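Local structure of malonyl-CoA-[acyl-carrier-protein] transacylase (Coxiella burnetii, 3TQE) at residues Gln15-Leu20 with Asp282-Gly287; Leu156-Gln161 with Ser177-Arg182; Ile273-Glu278 with Glu297-Thr302. The protein probably transfers the malonyl group from malonyl-CoA to holo-acyl-carrier protein, which supplies malonyl-ACP for fatty acid synthesis. One frame throughout, in Å; residues are numbered along the deposited sequence. Where two conformers were deposited one is given.

Contact 3 has the most buried residues, five of nine touching ones: two parallel strands of the four-stranded sheet, joined by backbone hydrogen bonds and lined with apolar side chains. Contact 1 borders it, since the helix that begins in 282-287 is the crossover between those strands, and E278 of contact 3 accepts bonds from the L285 and A286 backbone nitrogens. Its own chemistry is that of a surface, with waters bridging a loop and the start of helix 284-292 near a bound glycine. Contact 2 stands apart, about 36 Å from contact 3 between centres, in the mixed sheet; there a small apolar patch is edged by a partly exposed network of amide, guanidinium and carboxylate.

Contact 1: residues Gln15-Leu20 with Asp282-Gly287; sequences QGSQHL and DNKLAG. With GLY (glycine), chain B.
S17 and K284 meet where the loop that follows strand 9-12 passes the start of helix 284-292, in the acyl transferase domain; the backbones are closest at S17 and D282. Waters do the polar work between the two segments, with no direct hydrogen bond. One accepts from S17 OG at 2.7 Å and also from the K284 backbone N; the short serine side chain puts its hydroxyl where a water can join it to the helix start. In the conformer given, a second water lies at the edge of the H19 ring, in its plane, 3.1 Å from NE2, and accepts from the D282 backbone N.

Van der Waals contacts fill in between. S17 OG sits alongside the K284 aliphatic chain, 3.6 Å from CG, while D282 CB packs against S17 CB and the S17 carbonyl oxygen. G16 has a positive phi of 104°, at which a side chain would be pressed against the preceding carbonyl, and its O lies near K284 CE.

Charge is handled within 282-287. The K284 chain, bent at chi2 and chi4, returns NZ to D282 OD2 in a 2.7 Å salt bridge, on the syn side but 32° out of the carboxylate plane. D282 OD1 accepts the N283 backbone N from above that plane. Q15 reaches the glycine pocket, where R121 and S204 bond the ligand; in the conformer given its OE1 is 3.4 Å from glycine CA.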
loop_
_atom_site.group_PDB
_atom_site.type_symbol
_atom_site.label_atom_id
_atom_site.label_comp_id
_atom_site.label_asym_id
_atom_site.label_seq_id
_atom_site.Cartn_x
_atom_site.Cartn_y
_atom_site.Cartn_z
ATOM N N GLN A 15 0.982 -4.416 1.590
ATOM C CA GLN A 15 0.797 -5.654 2.359
ATOM C C GLN A 15 -0.538 -6.327 2.099
ATOM O O GLN A 15 -1.582 -5.672 2.064
ATOM C CB GLN A 15 0.906 -5.341 3.854
ATOM C CG GLN A 15 0.790 -6.556 4.751
ATOM C CD GLN A 15 1.779 -6.516 5.880
ATOM O OE1 GLN A 15 2.440 -5.496 6.094
ATOM N NE2 GLN A 15 1.914 -7.632 6.603
ATOM N N GLY A 16 -0.502 -7.642 1.935
ATOM C CA GLY A 16 -1.699 -8.384 1.705
ATOM C C GLY A 16 -1.806 -8.780 0.267
ATOM O O GLY A 16 -2.483 -9.759 -0.053
ATOM N N SER A 17 -1.155 -8.028 -0.632
ATOM C CA SER A 17 -1.250 -8.329 -2.029
ATOM C C SER A 17 -0.155 -9.261 -2.520
ATOM O O SER A 17 -0.147 -9.650 -3.666
ATOM C CB SER A 17 -1.249 -7.037 -2.833
ATOM O OG SER A 17 -2.405 -6.283 -2.539
ATOM N N GLN A 18 0.772 -9.641 -1.651
ATOM C CA GLN A 18 1.826 -10.535 -2.066
ATOM C C GLN A 18 1.375 -11.967 -2.048
ATOM O O GLN A 18 0.591 -12.367 -1.190
ATOM C CB GLN A 18 3.055 -10.413 -1.150
ATOM C CG GLN A 18 2.940 -11.126 0.212
ATOM C CD GLN A 18 2.036 -10.428 1.220
ATOM O OE1 GLN A 18 1.545 -9.326 0.973
ATOM N NE2 GLN A 18 1.835 -11.057 2.373
ATOM N N HIS A 19 1.880 -12.714 -3.010
ATOM C CA HIS A 19 1.664 -14.147 -3.065
ATOM C C HIS A 19 2.796 -14.819 -3.811
ATOM O O HIS A 19 3.433 -14.238 -4.672
ATOM C CB HIS A 19 0.308 -14.479 -3.697
ATOM C CG HIS A 19 0.043 -13.811 -5.016
ATOM N ND1 HIS A 19 0.374 -14.387 -6.224
ATOM C CD2 HIS A 19 -0.587 -12.648 -5.318
ATOM C CE1 HIS A 19 -0.004 -13.592 -7.212
ATOM N NE2 HIS A 19 -0.588 -12.531 -6.692
ATOM N N LEU A 20 3.077 -16.057 -3.444
ATOM C CA LEU A 20 4.082 -16.795 -4.161
ATOM C C LEU A 20 3.697 -16.896 -5.611
ATOM O O LEU A 20 2.504 -17.078 -5.947
ATOM C CB LEU A 20 4.246 -18.207 -3.604
ATOM C CG LEU A 20 4.858 -18.330 -2.230
ATOM C CD1 LEU A 20 4.931 -19.803 -1.887
ATOM C CD2 LEU A 20 6.231 -17.690 -2.200
ATOM N N ASP A 282 -2.352 -8.816 -7.397
ATOM C CA ASP A 282 -3.613 -9.018 -6.706
ATOM C C ASP A 282 -4.600 -7.905 -7.068
ATOM O O ASP A 282 -4.272 -7.003 -7.814
ATOM C CB ASP A 282 -3.403 -9.186 -5.197
ATOM C CG ASP A 282 -4.426 -10.097 -4.537
ATOM O OD1 ASP A 282 -5.479 -10.422 -5.163
ATOM O OD2 ASP A 282 -4.166 -10.450 -3.367
ATOM N N ASN A 283 -5.806 -8.014 -6.561
ATOM C CA ASN A 283 -6.868 -7.074 -6.862
ATOM C C ASN A 283 -7.501 -6.513 -5.595
ATOM O O ASN A 283 -8.687 -6.169 -5.572
ATOM C CB ASN A 283 -7.889 -7.722 -7.785
ATOM C CG ASN A 283 -8.587 -8.892 -7.159
ATOM O OD1 ASN A 283 -8.364 -9.232 -6.016
ATOM N ND2 ASN A 283 -9.474 -9.529 -7.941
ATOM N N LYS A 284 -6.684 -6.382 -4.543
ATOM C CA LYS A 284 -7.188 -5.929 -3.268
ATOM C C LYS A 284 -7.682 -4.497 -3.349
ATOM O O LYS A 284 -8.713 -4.158 -2.776
ATOM C CB LYS A 284 -6.112 -6.080 -2.197
ATOM C CG LYS A 284 -5.687 -7.508 -1.954
ATOM C CD LYS A 284 -6.729 -8.252 -1.204
ATOM C CE LYS A 284 -6.198 -9.575 -0.662
ATOM N NZ LYS A 284 -6.270 -10.622 -1.715
ATOM N N LEU A 285 -6.937 -3.618 -4.001
ATOM C CA LEU A 285 -7.404 -2.234 -4.062
ATOM C C LEU A 285 -8.630 -2.098 -4.927
ATOM O O LEU A 285 -9.491 -1.283 -4.628
ATOM C CB LEU A 285 -6.304 -1.291 -4.533
ATOM C CG LEU A 285 -5.071 -1.290 -3.637
ATOM C CD1 LEU A 285 -4.033 -0.323 -4.199
ATOM C CD2 LEU A 285 -5.378 -0.975 -2.194
ATOM N N ALA A 286 -8.736 -2.890 -5.985
ATOM C CA ALA A 286 -9.951 -2.849 -6.794
ATOM C C ALA A 286 -11.137 -3.158 -5.936
ATOM O O ALA A 286 -12.183 -2.530 -6.080
ATOM C CB ALA A 286 -9.874 -3.819 -7.938
ATOM N N GLY A 287 -10.988 -4.143 -5.057
ATOM C CA GLY A 287 -12.086 -4.502 -4.161
ATOM C C GLY A 287 -12.529 -3.323 -3.323
ATOM O O GLY A 287 -13.729 -3.072 -3.175
HETATM N N GLY B . -0.397 -2.088 6.735
HETATM C CA GLY B . 0.788 -2.571 5.955
HETATM C C GLY B . 2.013 -1.692 6.138
HETATM O O GLY B . 2.955 -1.652 5.320
HETATM O OXT GLY B . 2.081 -0.974 7.121
HETATM O O HOH W 1 -3.702 -5.862 -4.844
HETATM O O HOH W 2 -1.624 -10.999 -9.135
#

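Contact 2: residues Leu156-Gln161 with Ser177-Arg182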
loop_
_atom_site.group_PDB
_atom_site.type_symbol
_atom_site.label_atom_id
_atom_site.label_comp_id
_atom_site.label_asym_id
_atom_site.label_seq_id
_atom_site.Cartn_x
_atom_site.Cartn_y
_atom_site.Cartn_z
ATOM N N LEU A 156 -8.997 0.804 27.465
ATOM C CA LEU A 156 -8.727 0.529 28.873
ATOM C C LEU A 156 -7.250 0.663 29.196
ATOM O O LEU A 156 -6.670 -0.135 29.911
ATOM C CB LEU A 156 -9.280 -0.857 29.254
ATOM C CG LEU A 156 -10.791 -0.968 29.103
ATOM C CD1 LEU A 156 -11.252 -2.382 29.215
ATOM C CD2 LEU A 156 -11.470 -0.116 30.118
ATOM N N GLY A 157 -6.631 1.710 28.653
ATOM C CA GLY A 157 -5.240 1.975 28.923
ATOM C C GLY A 157 -4.233 1.483 27.908
ATOM O O GLY A 157 -3.051 1.884 27.930
ATOM N N GLN A 158 -4.691 0.598 27.032
ATOM C CA GLN A 158 -3.891 0.079 25.944
ATOM C C GLN A 158 -4.169 0.888 24.693
ATOM O O GLN A 158 -4.977 1.807 24.691
ATOM C CB GLN A 158 -4.231 -1.396 25.707
ATOM C CG GLN A 158 -3.841 -2.311 26.853
ATOM C CD GLN A 158 -3.986 -3.754 26.445
ATOM O OE1 GLN A 158 -5.107 -4.222 26.261
ATOM N NE2 GLN A 158 -2.859 -4.455 26.252
ATOM N N VAL A 159 -3.459 0.547 23.625
ATOM C CA VAL A 159 -3.637 1.188 22.340
ATOM C C VAL A 159 -4.540 0.335 21.462
ATOM O O VAL A 159 -4.305 -0.850 21.270
ATOM C CB VAL A 159 -2.289 1.341 21.615
ATOM C CG1 VAL A 159 -2.477 1.886 20.206
ATOM C CG2 VAL A 159 -1.388 2.237 22.396
ATOM N N VAL A 160 -5.553 0.956 20.901
ATOM C CA VAL A 160 -6.331 0.345 19.836
ATOM C C VAL A 160 -7.027 1.460 19.100
ATOM O O VAL A 160 -7.675 2.297 19.697
ATOM C CB VAL A 160 -7.332 -0.718 20.333
ATOM C CG1 VAL A 160 -8.264 -0.153 21.417
ATOM C CG2 VAL A 160 -8.124 -1.330 19.171
ATOM N N GLN A 161 -6.839 1.509 17.793
ATOM C CA GLN A 161 -7.433 2.563 17.015
ATOM C C GLN A 161 -7.551 2.202 15.567
ATOM O O GLN A 161 -6.903 1.285 15.116
ATOM C CB GLN A 161 -6.631 3.836 17.134
ATOM C CG GLN A 161 -5.190 3.750 16.837
ATOM C CD GLN A 161 -4.471 5.010 17.352
ATOM O OE1 GLN A 161 -4.332 5.227 18.570
ATOM N NE2 GLN A 161 -4.037 5.831 16.445
ATOM N N SER A 177 -2.701 -6.479 21.302
ATOM C CA SER A 177 -3.483 -7.627 20.906
ATOM C C SER A 177 -4.743 -7.771 21.739
ATOM O O SER A 177 -5.804 -8.045 21.211
ATOM C CB SER A 177 -2.681 -8.905 20.972
ATOM O OG SER A 177 -2.073 -9.017 22.184
ATOM N N GLU A 178 -4.631 -7.578 23.045
ATOM C CA GLU A 178 -5.793 -7.790 23.909
ATOM C C GLU A 178 -6.852 -6.747 23.607
ATOM O O GLU A 178 -8.055 -7.037 23.614
ATOM C CB GLU A 178 -5.390 -7.712 25.380
ATOM C CG GLU A 178 -4.359 -8.754 25.796
ATOM C CD GLU A 178 -2.890 -8.265 25.659
ATOM O OE1 GLU A 178 -2.663 -7.173 25.065
ATOM O OE2 GLU A 178 -1.985 -8.990 26.165
ATOM N N ALA A 179 -6.412 -5.515 23.351
ATOM C CA ALA A 179 -7.300 -4.407 23.094
ATOM C C ALA A 179 -7.990 -4.558 21.759
ATOM O O ALA A 179 -9.166 -4.274 21.623
ATOM C CB ALA A 179 -6.527 -3.101 23.166
ATOM N N VAL A 180 -7.237 -4.981 20.752
ATOM C CA VAL A 180 -7.828 -5.291 19.470
ATOM C C VAL A 180 -8.925 -6.339 19.637
ATOM O O VAL A 180 -10.007 -6.175 19.103
ATOM C CB VAL A 180 -6.756 -5.713 18.447
ATOM C CG1 VAL A 180 -7.396 -6.348 17.223
ATOM C CG2 VAL A 180 -5.911 -4.496 18.118
ATOM N N ASP A 181 -8.661 -7.398 20.386
ATOM C CA ASP A 181 -9.677 -8.425 20.559
ATOM C C ASP A 181 -10.906 -7.867 21.268
ATOM O O ASP A 181 -12.029 -8.178 20.906
ATOM C CB ASP A 181 -9.103 -9.622 21.302
ATOM C CG ASP A 181 -8.211 -10.479 20.448
ATOM O OD1 ASP A 181 -8.267 -10.359 19.212
ATOM O OD2 ASP A 181 -7.465 -11.331 21.014
ATOM N N ARG A 182 -10.699 -7.035 22.283
ATOM C CA ARG A 182 -11.818 -6.422 22.988
ATOM C C ARG A 182 -12.636 -5.547 22.065
ATOM O O ARG A 182 -13.844 -5.581 22.091
ATOM C CB ARG A 182 -11.357 -5.609 24.184
ATOM C CG ARG A 182 -10.818 -6.417 25.331
ATOM C CD ARG A 182 -10.618 -5.576 26.569
ATOM N NE ARG A 182 -9.717 -4.445 26.420
ATOM C CZ ARG A 182 -8.397 -4.472 26.564
ATOM N NH1 ARG A 182 -7.725 -5.586 26.829
ATOM N NH2 ARG A 182 -7.725 -3.349 26.416
#
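The backbones of V160 and A179 come within 5.8 Å between CA atoms where the chain leading into strand 160-167 runs beside the first turns of helix 177-189. A179 suits this close approach: its CB, a single methyl, packs on V160 CB at 3.8 Å and also meets the V159 carbonyl oxygen. V160, branched at CB, spreads over the helix, CG1 toward the A179 methyl and CG2 against V180 CG2 at 4.0 Å.

Q158 carries the polar half. Its CG is anti to the carbonyl carbon (chi1 -66°) and the chain is extended beyond, laying the amide across E178 and R182. OE1 is gripped by two R182 nitrogens, NH2 at 2.8 Å and NH1 at 3.0 Å. The NH2 bond falls on a lone pair in the carbonyl plane, whereas NH1 is tilted 20° from it. A179 CA lies over one guanidinium face, toward its rim. NE2 gives a nearly straight bond to E178 OE1 at 3.0 Å, from above the carboxylate plane. A long neutral amide thus links a cation and an anion one helical turn apart. L156 CD1, a methyl, lies against R182 NE at 3.8 Å.

Strands and helices from 134-140 to 194-197 run beta-alpha-beta-beta-alpha-beta, the ferredoxin-like small subdomain of the FabD fold. In it V160 packs on C151 and A155 of helix 144-155, and V180 on A135 of strand 134-140 and R197 of strand 194-197.

Contact 3: residues Ile273-Glu278 with Glu297-Thr302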
loop_
_atom_site.group_PDB
_atom_site.type_symbol
_atom_site.label_atom_id
_atom_site.label_comp_id
_atom_site.label_asym_id
_atom_site.label_seq_id
_atom_site.Cartn_x
_atom_site.Cartn_y
_atom_site.Cartn_z
ATOM N N ILE A 273 -11.705 11.784 -11.743
ATOM C CA ILE A 273 -11.002 10.602 -12.171
ATOM C C ILE A 273 -11.735 9.419 -11.616
ATOM O O ILE A 273 -11.789 9.257 -10.383
ATOM C CB ILE A 273 -9.567 10.619 -11.640
ATOM C CG1 ILE A 273 -8.815 11.831 -12.205
ATOM C CG2 ILE A 273 -8.896 9.268 -11.927
ATOM C CD1 ILE A 273 -7.525 12.180 -11.532
ATOM N N LYS A 274 -12.259 8.577 -12.497
ATOM C CA LYS A 274 -13.022 7.417 -12.082
ATOM C C LYS A 274 -12.475 6.133 -12.661
ATOM O O LYS A 274 -13.098 5.113 -12.519
ATOM C CB LYS A 274 -14.509 7.578 -12.408
ATOM C CG LYS A 274 -15.053 8.789 -11.698
ATOM C CD LYS A 274 -16.552 8.833 -11.530
ATOM C CE LYS A 274 -16.917 9.960 -10.574
ATOM N NZ LYS A 274 -15.954 11.120 -10.658
ATOM N N VAL A 275 -11.297 6.193 -13.275
ATOM C CA VAL A 275 -10.630 5.020 -13.813
ATOM C C VAL A 275 -9.331 4.876 -13.051
ATOM O O VAL A 275 -8.565 5.817 -12.922
ATOM C CB VAL A 275 -10.313 5.167 -15.293
ATOM C CG1 VAL A 275 -9.516 4.001 -15.788
ATOM C CG2 VAL A 275 -11.612 5.306 -16.063
ATOM N N PHE A 276 -9.164 3.712 -12.464
ATOM C CA PHE A 276 -8.019 3.407 -11.617
ATOM C C PHE A 276 -7.320 2.193 -12.205
ATOM O O PHE A 276 -7.968 1.240 -12.628
ATOM C CB PHE A 276 -8.499 3.047 -10.208
ATOM C CG PHE A 276 -9.195 4.180 -9.506
ATOM C CD1 PHE A 276 -8.510 5.011 -8.640
ATOM C CD2 PHE A 276 -10.526 4.446 -9.754
ATOM C CE1 PHE A 276 -9.148 6.054 -8.015
ATOM C CE2 PHE A 276 -11.163 5.519 -9.119
ATOM C CZ PHE A 276 -10.472 6.313 -8.276
HETATM N N MSE A 277 -5.999 2.209 -12.194
HETATM C CA MSE A 277 -5.213 1.054 -12.606
HETATM C C MSE A 277 -4.495 0.582 -11.379
HETATM O O MSE A 277 -3.860 1.387 -10.693
HETATM C CB MSE A 277 -4.161 1.426 -13.638
HETATM C CG MSE A 277 -4.630 1.376 -15.019
HETATM SE SE MSE A 277 -5.861 2.776 -15.276
HETATM C CE MSE A 277 -6.067 2.559 -17.196
ATOM N N GLU A 278 -4.612 -0.703 -11.094
ATOM C CA GLU A 278 -3.968 -1.280 -9.942
ATOM C C GLU A 278 -2.581 -1.735 -10.362
ATOM O O GLU A 278 -2.412 -2.681 -11.142
ATOM C CB GLU A 278 -4.807 -2.408 -9.355
ATOM C CG GLU A 278 -4.228 -3.012 -8.083
ATOM C CD GLU A 278 -5.253 -3.593 -7.106
ATOM O OE1 GLU A 278 -6.434 -3.820 -7.470
ATOM O OE2 GLU A 278 -4.854 -3.805 -5.932
ATOM N N GLU A 297 -14.062 2.291 -12.265
ATOM C CA GLU A 297 -13.498 1.197 -13.011
ATOM C C GLU A 297 -12.068 0.998 -12.545
ATOM O O GLU A 297 -11.336 1.957 -12.473
ATOM C CB GLU A 297 -13.501 1.578 -14.479
ATOM C CG GLU A 297 -12.911 0.551 -15.396
ATOM C CD GLU A 297 -13.142 0.846 -16.872
ATOM O OE1 GLU A 297 -13.563 1.962 -17.217
ATOM O OE2 GLU A 297 -12.903 -0.060 -17.699
ATOM N N ILE A 298 -11.694 -0.229 -12.201
ATOM C CA ILE A 298 -10.330 -0.526 -11.777
ATOM C C ILE A 298 -9.815 -1.615 -12.683
ATOM O O ILE A 298 -10.428 -2.687 -12.818
ATOM C CB ILE A 298 -10.221 -0.971 -10.298
ATOM C CG1 ILE A 298 -10.989 -0.012 -9.389
ATOM C CG2 ILE A 298 -8.739 -1.037 -9.867
ATOM C CD1 ILE A 298 -12.389 -0.460 -9.054
ATOM N N LEU A 299 -8.710 -1.329 -13.336
ATOM C CA LEU A 299 -8.151 -2.233 -14.301
ATOM C C LEU A 299 -6.905 -2.895 -13.760
ATOM O O LEU A 299 -6.038 -2.243 -13.217
ATOM C CB LEU A 299 -7.800 -1.461 -15.550
ATOM C CG LEU A 299 -9.019 -0.811 -16.226
ATOM C CD1 LEU A 299 -8.549 0.351 -17.101
ATOM C CD2 LEU A 299 -9.733 -1.845 -17.019
ATOM N N PRO A 300 -6.824 -4.219 -13.883
ATOM C CA PRO A 300 -5.633 -4.928 -13.499
ATOM C C PRO A 300 -4.548 -4.822 -14.554
ATOM O O PRO A 300 -4.824 -4.602 -15.741
ATOM C CB PRO A 300 -6.109 -6.365 -13.402
ATOM C CG PRO A 300 -7.149 -6.465 -14.372
ATOM C CD PRO A 300 -7.839 -5.126 -14.424
ATOM N N LEU A 301 -3.314 -5.006 -14.125
ATOM C CA LEU A 301 -2.155 -4.806 -14.982
ATOM C C LEU A 301 -1.157 -5.953 -14.899
ATOM O O LEU A 301 0.036 -5.746 -15.066
ATOM C CB LEU A 301 -1.466 -3.509 -14.607
ATOM C CG LEU A 301 -2.252 -2.217 -14.815
ATOM C CD1 LEU A 301 -1.374 -1.060 -14.367
ATOM C CD2 LEU A 301 -2.699 -2.032 -16.265
ATOM N N THR A 302 -1.636 -7.151 -14.631
ATOM C CA THR A 302 -0.736 -8.230 -14.265
ATOM C C THR A 302 -0.296 -9.125 -15.425
ATOM O O THR A 302 0.442 -10.086 -15.219
ATOM C CB THR A 302 -1.359 -9.058 -13.172
ATOM O OG1 THR A 302 -2.701 -9.374 -13.542
ATOM C CG2 THR A 302 -1.340 -8.299 -11.844
HETATM O O HOH W 3 -2.837 -5.237 -11.297
#
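E297 O accepts the F276 backbone N at 2.8 Å and receives a CA-H...O contact from V275 CA, so two successive residues hold one carbonyl. F276 O is gripped in the same way, by L299 N at 2.8 Å and I298 CA at 3.1 Å. With E297 N to K274 O and E278 N to L299 O, these make the parallel ladder of a beta-alpha-beta crossover whose helix is 284-292. The E297 O of the ladder also lies at the edge of the F276 ring, in its plane.

V275, M277 and L301 pack on helix 304-313, with L299 on the same face of the sheet as V275 and M277. L299 CD1 meets V275 CG1 at 4.0 Å, and CB of the selenomethionine M277 lies 3.8 Å from L301 CD1. On the other face F276 CB meets I298 CG1 at 4.0 Å.

Past the ladder a water donates to E278 O and accepts from L301 N. The E278 carboxylate accepts from L285 and A286 N, where the helix start probably favours its negative charge; E297 pairs with R313. Backbone bonds therefore set the register, while aliphatic side chains line one face, F276 and I298 the other, and the carboxylates tie the strands to flanking helices.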